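Local coordinates for GH127 beta-L-arabinofuranoside (Geobacillus stearothermophilus, PDB 4QK0), which probably hydrolyses beta-L-arabinofuranosidic bonds to release L-arabinose, as a glycoside hydrolase of family 127, at residues A[147-152]-A[195-200]; A[264-269]-A[317-322]; A[379-384]-A[411-416]; A[557-562]-A[625-630]. One frame throughout, in Å; residues are numbered along the deposited sequence.

Contact 1. Residues A[147-152]-A[195-200]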
loop_
_atom_site.group_PDB
_atom_site.type_symbol
_atom_site.label_atom_id
_atom_site.label_comp_id
_atom_site.label_asym_id
_atom_site.label_seq_id
_atom_site.Cartn_x
_atom_site.Cartn_y
_atom_site.Cartn_z
ATOM N N LEU A 147 33.603 -9.744 6.731
ATOM C CA LEU A 147 34.813 -10.600 6.703
ATOM C C LEU A 147 35.531 -10.674 8.092
ATOM O O LEU A 147 35.930 -11.724 8.536
ATOM C CB LEU A 147 35.771 -10.028 5.676
ATOM C CG LEU A 147 36.022 -10.544 4.266
ATOM C CD1 LEU A 147 35.365 -11.853 3.899
ATOM C CD2 LEU A 147 35.881 -9.465 3.210
ATOM N N ILE A 148 35.657 -9.512 8.752
ATOM C CA ILE A 148 36.126 -9.452 10.155
ATOM C C ILE A 148 35.303 -10.360 11.051
ATOM O O ILE A 148 35.854 -11.211 11.762
ATOM C CB ILE A 148 36.081 -8.038 10.664
ATOM C CG1 ILE A 148 37.189 -7.206 9.988
ATOM C CG2 ILE A 148 36.230 -8.018 12.164
ATOM C CD1 ILE A 148 37.084 -5.705 10.165
ATOM N N GLU A 149 33.976 -10.260 10.977
ATOM C CA GLU A 149 33.158 -11.121 11.842
ATOM C C GLU A 149 33.463 -12.548 11.556
ATOM O O GLU A 149 33.463 -13.362 12.476
ATOM C CB GLU A 149 31.658 -10.897 11.666
ATOM C CG GLU A 149 31.116 -9.573 12.143
ATOM C CD GLU A 149 29.568 -9.575 12.193
ATOM O OE1 GLU A 149 28.908 -9.041 11.267
ATOM O OE2 GLU A 149 29.020 -10.094 13.192
ATOM N N ALA A 150 33.658 -12.892 10.282
ATOM C CA ALA A 150 33.839 -14.314 9.963
ATOM C C ALA A 150 35.189 -14.795 10.544
ATOM O O ALA A 150 35.284 -15.891 11.057
ATOM C CB ALA A 150 33.849 -14.521 8.455
ATOM N N ALA A 151 36.213 -13.966 10.385
ATOM C CA ALA A 151 37.556 -14.269 10.875
ATOM C C ALA A 151 37.604 -14.416 12.400
ATOM O O ALA A 151 38.188 -15.366 12.926
ATOM C CB ALA A 151 38.552 -13.220 10.401
ATOM N N VAL A 152 36.913 -13.531 13.103
ATOM C CA VAL A 152 36.805 -13.655 14.557
ATOM C C VAL A 152 36.153 -14.978 14.923
ATOM O O VAL A 152 36.661 -15.742 15.767
ATOM C CB VAL A 152 36.005 -12.488 15.185
ATOM C CG1 VAL A 152 35.708 -12.744 16.668
ATOM C CG2 VAL A 152 36.775 -11.203 15.039
ATOM N N GLU A 195 31.235 -1.043 12.251
ATOM C CA GLU A 195 31.297 -0.595 13.635
ATOM C C GLU A 195 31.105 -1.761 14.612
ATOM O O GLU A 195 31.952 -1.967 15.515
ATOM C CB GLU A 195 30.324 0.521 13.890
ATOM C CG GLU A 195 30.467 1.659 12.914
ATOM C CD GLU A 195 29.577 1.534 11.652
ATOM O OE1 GLU A 195 29.033 0.428 11.405
ATOM O OE2 GLU A 195 29.414 2.573 10.950
ATOM N N LEU A 196 30.086 -2.589 14.407
ATOM C CA LEU A 196 29.931 -3.751 15.294
ATOM C C LEU A 196 31.028 -4.821 15.082
ATOM O O LEU A 196 31.409 -5.536 16.000
ATOM C CB LEU A 196 28.517 -4.350 15.184
ATOM C CG LEU A 196 28.103 -5.059 13.875
ATOM C CD1 LEU A 196 28.522 -6.501 13.888
ATOM C CD2 LEU A 196 26.590 -5.015 13.652
ATOM N N ALA A 197 31.518 -4.937 13.850
ATOM C CA ALA A 197 32.524 -5.904 13.558
ATOM C C ALA A 197 33.842 -5.562 14.268
ATOM O O ALA A 197 34.477 -6.403 14.855
ATOM C CB ALA A 197 32.760 -5.966 12.048
ATOM N N LEU A 198 34.225 -4.314 14.193
ATOM C CA LEU A 198 35.398 -3.816 14.913
ATOM C C LEU A 198 35.344 -4.065 16.409
ATOM O O LEU A 198 36.361 -4.389 16.996
ATOM C CB LEU A 198 35.616 -2.323 14.640
ATOM C CG LEU A 198 36.155 -2.026 13.260
ATOM C CD1 LEU A 198 36.159 -0.537 12.949
ATOM C CD2 LEU A 198 37.567 -2.593 13.083
ATOM N N LEU A 199 34.183 -3.991 17.032
ATOM C CA LEU A 199 34.087 -4.366 18.452
ATOM C C LEU A 199 34.456 -5.807 18.658
ATOM O O LEU A 199 35.066 -6.157 19.644
ATOM C CB LEU A 199 32.683 -4.157 19.039
ATOM C CG LEU A 199 32.095 -2.767 18.995
ATOM C CD1 LEU A 199 30.762 -2.704 19.750
ATOM C CD2 LEU A 199 33.073 -1.792 19.627
ATOM N N LYS A 200 34.002 -6.680 17.777
ATOM C CA LYS A 200 34.303 -8.086 17.955
ATOM C C LYS A 200 35.790 -8.310 17.783
ATOM O O LYS A 200 36.390 -9.145 18.449
ATOM C CB LYS A 200 33.456 -8.924 16.979
ATOM C CG LYS A 200 32.116 -9.426 17.575
ATOM C CD LYS A 200 30.921 -9.395 16.618
ATOM C CE LYS A 200 29.999 -10.629 16.688
ATOM N NZ LYS A 200 30.025 -11.469 15.418
HETATM O O HOH W 1 32.294 -12.821 14.835
#
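I148 and E149 meet A197 where helices 140-158 and 194-205 run side by side. The axes of the two short segments come within 8.7 Å, and their N-to-C directions differ by 25°, so the helices are nearly parallel. I148 puts its two branches on different neighbours. CG2, anti to the backbone N, lies against the carbonyl oxygen of A197 (CG2 to O 3.6 Å) and beside its methyl, whereas CD1 meets L198 CD2 more loosely, at 4.3 Å. E149 carries the polar part. With CG anti to the carbonyl carbon (chi1 -68°) and the chain extended beyond it, its stem passes the A197 methyl and its carboxylate lies beside L196, E149 CD being 3.7 Å from L196 CD1. K200, bent at chi2, chi3 and chi4, reaches the same group from the C-terminal side. Its NZ gives a salt bridge to E149 OE2 of 2.8 Å, taken by the anti lone pair, away from OE1. A water accepts from K200 NZ and donates to E149 O, 2.7 Å from the latter, so the ammonium is tied to both side chain and backbone of one residue. E84 and R419 add long, weak ion pairs to K200 and E149 respectively, and E193 brings a like charge near E149 OE1, opposing the charge that K200 probably stabilises. One turn on, V152 CG2 rests on K200 O at 4.0 Å. Nearly parallel neighbours with the helix 162-177 between them in sequence are consistent with one layer of the (alpha/alpha)6 barrel of six-hairpin glycosidases.

Contact 2. Residues A[264-269]-A[317-322]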
loop_
_atom_site.group_PDB
_atom_site.type_symbol
_atom_site.label_atom_id
_atom_site.label_comp_id
_atom_site.label_asym_id
_atom_site.label_seq_id
_atom_site.Cartn_x
_atom_site.Cartn_y
_atom_site.Cartn_z
ATOM N N GLY A 264 14.569 5.159 8.511
ATOM C CA GLY A 264 15.343 4.652 7.419
ATOM C C GLY A 264 15.337 3.155 7.320
ATOM O O GLY A 264 14.492 2.481 7.863
ATOM N N HIS A 265 16.319 2.655 6.582
ATOM C CA HIS A 265 16.466 1.224 6.319
ATOM C C HIS A 265 16.682 0.478 7.626
ATOM O O HIS A 265 17.573 0.846 8.407
ATOM C CB HIS A 265 17.684 1.057 5.388
ATOM C CG HIS A 265 17.833 -0.308 4.837
ATOM N ND1 HIS A 265 18.433 -1.328 5.538
ATOM C CD2 HIS A 265 17.440 -0.840 3.654
ATOM C CE1 HIS A 265 18.380 -2.436 4.819
ATOM N NE2 HIS A 265 17.774 -2.165 3.677
ATOM N N ALA A 266 15.907 -0.586 7.853
ATOM C CA ALA A 266 15.846 -1.205 9.127
ATOM C C ALA A 266 17.089 -1.987 9.508
ATOM O O ALA A 266 17.482 -1.923 10.662
ATOM C CB ALA A 266 14.642 -2.089 9.263
ATOM N N VAL A 267 17.684 -2.738 8.573
ATOM C CA VAL A 267 18.874 -3.502 8.894
ATOM C C VAL A 267 20.035 -2.556 9.198
ATOM O O VAL A 267 20.758 -2.740 10.176
ATOM C CB VAL A 267 19.290 -4.443 7.755
ATOM C CG1 VAL A 267 20.441 -5.300 8.199
ATOM C CG2 VAL A 267 18.128 -5.374 7.343
ATOM N N ARG A 268 20.198 -1.547 8.376
ATOM C CA ARG A 268 21.193 -0.526 8.580
ATOM C C ARG A 268 21.049 0.058 9.993
ATOM O O ARG A 268 22.036 0.157 10.760
ATOM C CB ARG A 268 21.058 0.590 7.573
ATOM C CG ARG A 268 21.653 0.283 6.220
ATOM C CD ARG A 268 21.458 1.448 5.226
ATOM N NE ARG A 268 22.159 1.248 3.969
ATOM C CZ ARG A 268 21.795 0.384 3.023
ATOM N NH1 ARG A 268 20.717 -0.346 3.169
ATOM N NH2 ARG A 268 22.552 0.224 1.955
ATOM N N ALA A 269 19.829 0.409 10.369
ATOM C CA ALA A 269 19.607 1.034 11.655
ATOM C C ALA A 269 20.006 0.103 12.789
ATOM O O ALA A 269 20.616 0.545 13.775
ATOM C CB ALA A 269 18.144 1.454 11.809
ATOM N N GLU A 317 12.858 -0.328 2.426
ATOM C CA GLU A 317 12.887 -1.417 3.395
ATOM C C GLU A 317 13.048 -0.852 4.794
ATOM O O GLU A 317 13.935 -1.235 5.541
ATOM C CB GLU A 317 14.007 -2.395 3.048
ATOM C CG GLU A 317 14.077 -2.701 1.550
ATOM C CD GLU A 317 15.291 -3.538 1.197
ATOM O OE1 GLU A 317 15.164 -4.731 0.912
ATOM O OE2 GLU A 317 16.388 -2.987 1.249
ATOM N N SER A 318 12.132 0.040 5.153
ATOM C CA SER A 318 12.391 0.991 6.182
ATOM C C SER A 318 11.330 1.092 7.258
ATOM O O SER A 318 10.162 0.651 7.117
ATOM C CB SER A 318 12.585 2.357 5.508
ATOM O OG SER A 318 11.445 2.667 4.743
ATOM N N PHE A 319 11.774 1.681 8.367
ATOM C CA PHE A 319 10.886 2.246 9.328
ATOM C C PHE A 319 10.081 3.357 8.684
ATOM O O PHE A 319 10.542 4.082 7.786
ATOM C CB PHE A 319 11.671 2.827 10.478
ATOM C CG PHE A 319 12.339 1.783 11.358
ATOM C CD1 PHE A 319 11.605 1.017 12.217
ATOM C CD2 PHE A 319 13.705 1.562 11.279
ATOM C CE1 PHE A 319 12.209 0.064 13.028
ATOM C CE2 PHE A 319 14.322 0.588 12.082
ATOM C CZ PHE A 319 13.583 -0.167 12.952
ATOM N N THR A 320 8.857 3.506 9.169
ATOM C CA THR A 320 8.071 4.698 8.891
ATOM C C THR A 320 8.012 5.543 10.159
ATOM O O THR A 320 8.783 6.490 10.306
ATOM C CB THR A 320 6.673 4.352 8.361
ATOM O OG1 THR A 320 5.996 3.440 9.243
ATOM C CG2 THR A 320 6.840 3.702 7.011
ATOM N N PHE A 321 7.011 5.314 11.006
ATOM C CA PHE A 321 6.841 6.160 12.182
ATOM C C PHE A 321 6.036 5.425 13.210
ATOM O O PHE A 321 5.423 4.357 12.942
ATOM C CB PHE A 321 6.218 7.543 11.786
ATOM C CG PHE A 321 4.873 7.429 11.124
ATOM C CD1 PHE A 321 3.703 7.374 11.902
ATOM C CD2 PHE A 321 4.766 7.272 9.754
ATOM C CE1 PHE A 321 2.451 7.190 11.316
ATOM C CE2 PHE A 321 3.505 7.105 9.152
ATOM C CZ PHE A 321 2.357 7.071 9.956
ATOM N N ASP A 322 5.929 6.027 14.381
ATOM C CA ASP A 322 5.239 5.372 15.492
ATOM C C ASP A 322 3.857 4.823 15.171
ATOM O O ASP A 322 2.994 5.518 14.651
ATOM C CB ASP A 322 5.110 6.347 16.644
ATOM C CG ASP A 322 6.490 6.760 17.228
ATOM O OD1 ASP A 322 7.560 6.312 16.721
ATOM O OD2 ASP A 322 6.480 7.563 18.179
HETATM O O HOH W 2 12.227 6.530 7.973
#
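H265 and E317 are joined by a His-carboxylate hydrogen bond, NE2 donating to OE2 over 2.9 Å. The two side chains lie alongside each other and point the same way, yet the ring and carboxylate planes stand 68° apart. OE2 sits near the plane of the imidazole; NE2 approaches from above the carboxylate plane. E317 OE1 is held by Y331, so both oxygens have a partner. The setting is a short, weakly bonded antiparallel strand pair, 264-265 with 318-319, whose first strand runs straight into helix 266-283. H265 is the N-cap of that helix: CG lies anti to the backbone N (chi1 -170°), which carries ND1 to a weak capping bond from R268 N. R268 NH1 also lies above one face of the imidazole, over its centre, and the opposite face has E317 O, so both faces have a neighbour, the second only near its rim.

Backbone bonds extend the join. A266 N donates to E317 O at 3.1 Å, with a nearly straight N-H...O angle of 165°, and F319 N donates to G264 O at 2.9 Å. E317 and S318 form a G1 beta bulge, E317 adopting positive phi. Water links the same ends, accepting from G264 N and donating to F319 O. Outward, the segment 317-322 reaches the second subunit, where W388 of that subunit meets F321 edge-to-face. Inward, F319 lays its CE2 corner against the start of the helix, 3.9 Å from A266 CB, while A269 CB comes to the edge of the ring, also 3.9 Å from F319 CE2.

Contact 3. Residues A[379-384]-A[411-416]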
loop_
_atom_site.group_PDB
_atom_site.type_symbol
_atom_site.label_atom_id
_atom_site.label_comp_id
_atom_site.label_asym_id
_atom_site.label_seq_id
_atom_site.Cartn_x
_atom_site.Cartn_y
_atom_site.Cartn_z
ATOM N N PHE A 379 13.214 -19.772 1.203
ATOM C CA PHE A 379 13.256 -18.625 2.093
ATOM C C PHE A 379 12.298 -17.499 1.697
ATOM O O PHE A 379 11.912 -17.359 0.524
ATOM C CB PHE A 379 14.659 -18.078 2.128
ATOM C CG PHE A 379 15.691 -19.098 2.493
ATOM C CD1 PHE A 379 16.280 -19.921 1.488
ATOM C CD2 PHE A 379 16.044 -19.318 3.803
ATOM C CE1 PHE A 379 17.229 -20.896 1.806
ATOM C CE2 PHE A 379 17.020 -20.279 4.108
ATOM C CZ PHE A 379 17.609 -21.052 3.120
ATOM N N PHE A 380 11.923 -16.710 2.711
ATOM C CA PHE A 380 11.331 -15.407 2.521
ATOM C C PHE A 380 12.366 -14.310 2.778
ATOM O O PHE A 380 13.197 -14.396 3.699
ATOM C CB PHE A 380 10.219 -15.163 3.543
ATOM C CG PHE A 380 8.908 -15.741 3.209
ATOM C CD1 PHE A 380 8.418 -15.711 1.941
ATOM C CD2 PHE A 380 8.174 -16.336 4.181
ATOM C CE1 PHE A 380 7.193 -16.289 1.665
ATOM C CE2 PHE A 380 6.939 -16.906 3.922
ATOM C CZ PHE A 380 6.444 -16.872 2.653
ATOM N N TYR A 381 12.294 -13.266 1.968
ATOM C CA TYR A 381 12.967 -12.018 2.243
ATOM C C TYR A 381 12.029 -11.221 3.168
ATOM O O TYR A 381 12.410 -10.826 4.238
ATOM C CB TYR A 381 13.249 -11.346 0.926
ATOM C CG TYR A 381 14.379 -10.362 0.928
ATOM C CD1 TYR A 381 14.145 -9.045 1.279
ATOM C CD2 TYR A 381 15.659 -10.725 0.528
ATOM C CE1 TYR A 381 15.152 -8.096 1.279
ATOM C CE2 TYR A 381 16.678 -9.774 0.506
ATOM C CZ TYR A 381 16.417 -8.455 0.898
ATOM O OH TYR A 381 17.372 -7.450 0.922
ATOM N N VAL A 382 10.759 -11.139 2.795
ATOM C CA VAL A 382 9.716 -10.368 3.484
ATOM C C VAL A 382 8.824 -11.248 4.289
ATOM O O VAL A 382 8.437 -12.315 3.821
ATOM C CB VAL A 382 8.867 -9.677 2.410
ATOM C CG1 VAL A 382 7.546 -9.217 2.931
ATOM C CG2 VAL A 382 9.671 -8.557 1.777
ATOM N N ASN A 383 8.498 -10.833 5.518
ATOM C CA ASN A 383 7.698 -11.656 6.401
ATOM C C ASN A 383 6.389 -10.968 6.783
ATOM O O ASN A 383 6.299 -10.281 7.822
ATOM C CB ASN A 383 8.424 -12.012 7.689
ATOM C CG ASN A 383 9.641 -12.833 7.423
ATOM O OD1 ASN A 383 10.695 -12.275 7.143
ATOM N ND2 ASN A 383 9.480 -14.149 7.377
ATOM N N PRO A 384 5.346 -11.197 5.996
ATOM C CA PRO A 384 4.110 -10.455 6.196
ATOM C C PRO A 384 3.326 -11.027 7.343
ATOM O O PRO A 384 3.570 -12.144 7.760
ATOM C CB PRO A 384 3.397 -10.662 4.873
ATOM C CG PRO A 384 3.825 -12.032 4.458
ATOM C CD PRO A 384 5.255 -12.147 4.879
ATOM N N ALA A 411 20.738 -12.717 -2.017
ATOM C CA ALA A 411 20.480 -13.993 -1.357
ATOM C C ALA A 411 21.140 -13.952 0.014
ATOM O O ALA A 411 22.081 -14.689 0.286
ATOM C CB ALA A 411 21.022 -15.157 -2.183
ATOM N N CYS A 412 20.623 -13.078 0.870
ATOM C CA CYS A 412 21.103 -12.937 2.233
ATOM C C CYS A 412 20.225 -13.716 3.215
ATOM O O CYS A 412 20.711 -14.241 4.204
ATOM C CB CYS A 412 21.168 -11.457 2.624
ATOM S SG CYS A 412 19.599 -10.563 2.505
ATOM N N CYS A 413 18.934 -13.802 2.944
ATOM C CA CYS A 413 18.046 -14.563 3.806
ATOM C C CYS A 413 18.719 -15.871 4.276
ATOM O O CYS A 413 18.674 -16.176 5.471
ATOM C CB CYS A 413 16.746 -14.863 3.083
ATOM S SG CYS A 413 16.611 -13.933 1.543
ATOM N N PRO A 414 19.362 -16.638 3.343
ATOM C CA PRO A 414 19.989 -17.915 3.748
ATOM C C PRO A 414 21.303 -17.848 4.595
ATOM O O PRO A 414 21.271 -18.285 5.746
ATOM C CB PRO A 414 20.190 -18.668 2.415
ATOM C CG PRO A 414 19.488 -17.877 1.367
ATOM C CD PRO A 414 19.408 -16.471 1.875
ATOM N N PRO A 415 22.452 -17.327 4.044
ATOM C CA PRO A 415 23.679 -17.376 4.881
ATOM C C PRO A 415 23.545 -16.493 6.125
ATOM O O PRO A 415 24.282 -16.705 7.138
ATOM C CB PRO A 415 24.790 -16.853 3.944
ATOM C CG PRO A 415 24.091 -15.986 2.950
ATOM C CD PRO A 415 22.680 -16.536 2.811
ATOM N N ASN A 416 22.602 -15.533 6.035
ATOM C CA ASN A 416 22.215 -14.757 7.171
ATOM C C ASN A 416 21.485 -15.612 8.184
ATOM O O ASN A 416 21.940 -15.651 9.324
ATOM C CB ASN A 416 21.502 -13.465 6.805
ATOM C CG ASN A 416 22.305 -12.211 7.206
ATOM O OD1 ASN A 416 22.870 -11.550 6.340
ATOM N ND2 ASN A 416 22.369 -11.894 8.516
#
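Y381 and C413 bring the two backbones closest, their CA atoms 5.9 Å apart. Residues 379-384 form an irregular stretch of chain ahead of strand 386-387; residues 411-416 pass from a loop into helix 413-422. The segments share no hydrogen bond, and the nearest backbone-to-side-chain approach is C413 CB to F380 O, 3.6 Å. That carbonyl is instead hydrogen-bonded by T334 OG1, while F379 O takes W407 NE1.

F379 turns its ring across P414. P414 CB stands over one face, offset to the rim, 3.8 Å from the ring centroid and 21° off the normal, which meets the definition of a CH-pi contact. The CB of F379 also touches C413 CB at 4.0 Å. The sequence C412-C413-P414-P415 leads into the helix within the GH127 catalytic domain; in characterised GH127 relatives a zinc-bound cysteine acts as the nucleophile, and this cysteine pair probably belongs to the corresponding site.

Both sulfurs meet one ring. Y381, its CG anti to the backbone N (chi1 -156°), extends along the cysteine pair, and the ortho carbon CD2 and the meta carbon CE2 of one edge are shared out, one to each sulfur: C413 SG lies 3.5 Å from Y381 CD2, and C412 SG 3.6 Å from Y381 CE2. Each is an oblique sulfur-aromatic contact. C413 SG nearly eclipses its own backbone N (chi1 -10°), an unusual torsion. C412 and P414 are poorly ordered, so their positions are less certain. C412 also touches C335, with which it forms a disulfide in another structure of this protein, but not here.

Contact 4. Residues A[557-562]-A[625-630]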
loop_
_atom_site.group_PDB
_atom_site.type_symbol
_atom_site.label_atom_id
_atom_site.label_comp_id
_atom_site.label_asym_id
_atom_site.label_seq_id
_atom_site.Cartn_x
_atom_site.Cartn_y
_atom_site.Cartn_z
ATOM N N ILE A 557 5.384 -18.001 21.498
ATOM C CA ILE A 557 5.038 -18.248 20.125
ATOM C C ILE A 557 3.720 -17.579 19.721
ATOM O O ILE A 557 2.684 -17.791 20.348
ATOM C CB ILE A 557 5.010 -19.745 19.800
ATOM C CG1 ILE A 557 6.475 -20.217 19.776
ATOM C CG2 ILE A 557 4.375 -19.958 18.431
ATOM C CD1 ILE A 557 6.607 -21.696 19.574
ATOM N N VAL A 558 3.845 -16.734 18.709
ATOM C CA VAL A 558 2.737 -16.090 18.099
ATOM C C VAL A 558 2.160 -17.058 17.051
ATOM O O VAL A 558 2.894 -17.639 16.232
ATOM C CB VAL A 558 3.148 -14.773 17.429
ATOM C CG1 VAL A 558 1.962 -14.123 16.778
ATOM C CG2 VAL A 558 3.711 -13.797 18.458
ATOM N N TYR A 559 0.840 -17.119 17.058
ATOM C CA TYR A 559 0.087 -18.017 16.196
ATOM C C TYR A 559 -0.516 -17.280 14.974
ATOM O O TYR A 559 -0.587 -16.076 14.955
ATOM C CB TYR A 559 -1.003 -18.689 17.062
ATOM C CG TYR A 559 -0.413 -19.870 17.760
ATOM C CD1 TYR A 559 0.473 -19.719 18.810
ATOM C CD2 TYR A 559 -0.671 -21.148 17.290
ATOM C CE1 TYR A 559 1.111 -20.823 19.394
ATOM C CE2 TYR A 559 -0.121 -22.247 17.894
ATOM C CZ TYR A 559 0.806 -22.086 18.929
ATOM O OH TYR A 559 1.401 -23.201 19.466
ATOM N N CYS A 560 -0.927 -18.048 13.971
ATOM C CA CYS A 560 -1.589 -17.518 12.769
ATOM C C CYS A 560 -2.620 -18.501 12.280
ATOM O O CYS A 560 -2.628 -19.689 12.722
ATOM C CB CYS A 560 -0.609 -17.240 11.694
ATOM S SG CYS A 560 0.079 -18.665 10.868
ATOM N N LEU A 561 -3.547 -18.009 11.446
ATOM C CA LEU A 561 -4.528 -18.896 10.784
ATOM C C LEU A 561 -4.176 -18.990 9.335
ATOM O O LEU A 561 -3.808 -17.981 8.710
ATOM C CB LEU A 561 -5.935 -18.385 10.885
ATOM C CG LEU A 561 -6.498 -17.957 12.213
ATOM C CD1 LEU A 561 -8.006 -17.700 12.125
ATOM C CD2 LEU A 561 -6.261 -19.007 13.224
ATOM N N GLU A 562 -4.180 -20.218 8.811
ATOM C CA GLU A 562 -3.937 -20.478 7.382
ATOM C C GLU A 562 -5.187 -21.056 6.652
ATOM O O GLU A 562 -6.016 -21.769 7.239
ATOM C CB GLU A 562 -2.790 -21.461 7.205
ATOM C CG GLU A 562 -1.386 -20.923 7.536
ATOM C CD GLU A 562 -0.293 -21.775 6.884
ATOM O OE1 GLU A 562 -0.063 -22.854 7.398
ATOM O OE2 GLU A 562 0.270 -21.397 5.838
ATOM N N PHE A 625 -12.067 -23.366 14.239
ATOM C CA PHE A 625 -10.796 -22.914 13.614
ATOM C C PHE A 625 -9.616 -23.582 14.222
ATOM O O PHE A 625 -9.647 -23.983 15.371
ATOM C CB PHE A 625 -10.557 -21.402 13.703
ATOM C CG PHE A 625 -10.133 -20.936 15.048
ATOM C CD1 PHE A 625 -8.784 -20.821 15.424
ATOM C CD2 PHE A 625 -11.097 -20.572 15.952
ATOM C CE1 PHE A 625 -8.434 -20.356 16.698
ATOM C CE2 PHE A 625 -10.748 -20.123 17.211
ATOM C CZ PHE A 625 -9.424 -20.000 17.572
ATOM N N ARG A 626 -8.538 -23.527 13.483
ATOM C CA ARG A 626 -7.279 -23.985 13.953
ATOM C C ARG A 626 -6.158 -23.035 13.620
ATOM O O ARG A 626 -5.998 -22.581 12.457
ATOM C CB ARG A 626 -6.973 -25.364 13.338
ATOM C CG ARG A 626 -5.753 -25.964 13.998
ATOM C CD ARG A 626 -5.718 -27.467 13.846
ATOM N NE ARG A 626 -5.167 -27.772 12.545
ATOM C CZ ARG A 626 -4.641 -28.936 12.207
ATOM N NH1 ARG A 626 -4.563 -29.907 13.108
ATOM N NH2 ARG A 626 -4.193 -29.115 10.973
ATOM N N ALA A 627 -5.311 -22.790 14.631
ATOM C CA ALA A 627 -4.204 -21.881 14.471
ATOM C C ALA A 627 -2.915 -22.661 14.689
ATOM O O ALA A 627 -2.860 -23.533 15.541
ATOM C CB ALA A 627 -4.332 -20.712 15.437
ATOM N N ILE A 628 -1.886 -22.279 13.947
ATOM C CA ILE A 628 -0.567 -22.850 14.063
ATOM C C ILE A 628 0.489 -21.738 14.305
ATOM O O ILE A 628 0.180 -20.554 14.170
ATOM C CB ILE A 628 -0.177 -23.613 12.776
ATOM C CG1 ILE A 628 -0.280 -22.703 11.542
ATOM C CG2 ILE A 628 -1.090 -24.829 12.588
ATOM C CD1 ILE A 628 0.926 -22.720 10.675
ATOM N N PRO A 629 1.736 -22.124 14.673
ATOM C CA PRO A 629 2.746 -21.137 14.930
ATOM C C PRO A 629 3.084 -20.351 13.700
ATOM O O PRO A 629 3.238 -20.932 12.616
ATOM C CB PRO A 629 3.970 -22.000 15.352
ATOM C CG PRO A 629 3.380 -23.167 16.016
ATOM C CD PRO A 629 2.157 -23.459 15.175
ATOM N N TYR A 630 3.264 -19.051 13.873
ATOM C CA TYR A 630 3.573 -18.165 12.771
ATOM C C TYR A 630 4.753 -18.636 11.982
ATOM O O TYR A 630 4.686 -18.673 10.748
ATOM C CB TYR A 630 3.801 -16.723 13.258
ATOM C CG TYR A 630 4.258 -15.810 12.156
ATOM C CD1 TYR A 630 3.357 -15.229 11.287
ATOM C CD2 TYR A 630 5.597 -15.487 12.010
ATOM C CE1 TYR A 630 3.809 -14.396 10.263
ATOM C CE2 TYR A 630 6.019 -14.624 11.020
ATOM C CZ TYR A 630 5.124 -14.105 10.132
ATOM O OH TYR A 630 5.587 -13.279 9.162
HETATM O O HOH W 3 -4.057 -22.512 10.586
#
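Y559 and P629 lie side by side in an antiparallel strand pair of the C-terminal domain, formed by strands 557-562 and 620-629. The tyrosine, its CG anti to the carbonyl carbon (chi1 -84°), turns a face under P629 CA, which stands 4.3 Å from the ring centroid and 14° off the normal, a CH-pi contact. P629 CD comes against the same ring, 3.7 Å from Y559 CE2, and the hydroxyl end is held by V594 O. The other rim of the proline is crossed by I557, whose CG2 reaches P629 CB.

C560 and I628 are the hydrogen-bonded pair that fixes this register: C560 N gives to I628 O at 2.7 Å and I628 N returns a bond to C560 O at 3.0 Å, both nearly in line with the carbonyl. The next bond of the ladder is Y630 N to V558 O; P629 between falls at a non-hydrogen-bonded position and needs no N-H. The strand directions differ by 132°, so the pair is strongly twisted and soon splays.

L561 drives CD2 against A627 CB at 3.4 Å, tighter than usual carbon contact, and the same methyl lies beside F625. E562 and I628 cross, with I628 CD1 beside OE1, an oxygen salt-bridged to R636, while OE2 takes C634 N. Where the strands part, a water accepts from E562 N and donates to R626 O, 2.7 Å from that oxygen.

How the contacts relate
The four contacts come in series along the chain. Contacts 1 to 3 lie in the helical catalytic domain, contact 4 in the C-terminal strand domain. Contact 1 stands apart, its nearest atoms about 7 Å from contact 2 and about 8 Å from contact 3. Contacts 2 and 3, with centres about 17 Å apart, meet where E317 OE1 packs on Y381 CE1, so the tyrosine beside the cysteines also adjoins the His-carboxylate pair. Contact 3 reaches contact 4 by a probable hydrogen bond, Y630 OH to P384 O, ahead of strand 386-387, which pairs with 641-647 of the same sheet. Contacts 1 and 4, centres about 38 Å apart, lie on opposite sides of the chain's centre.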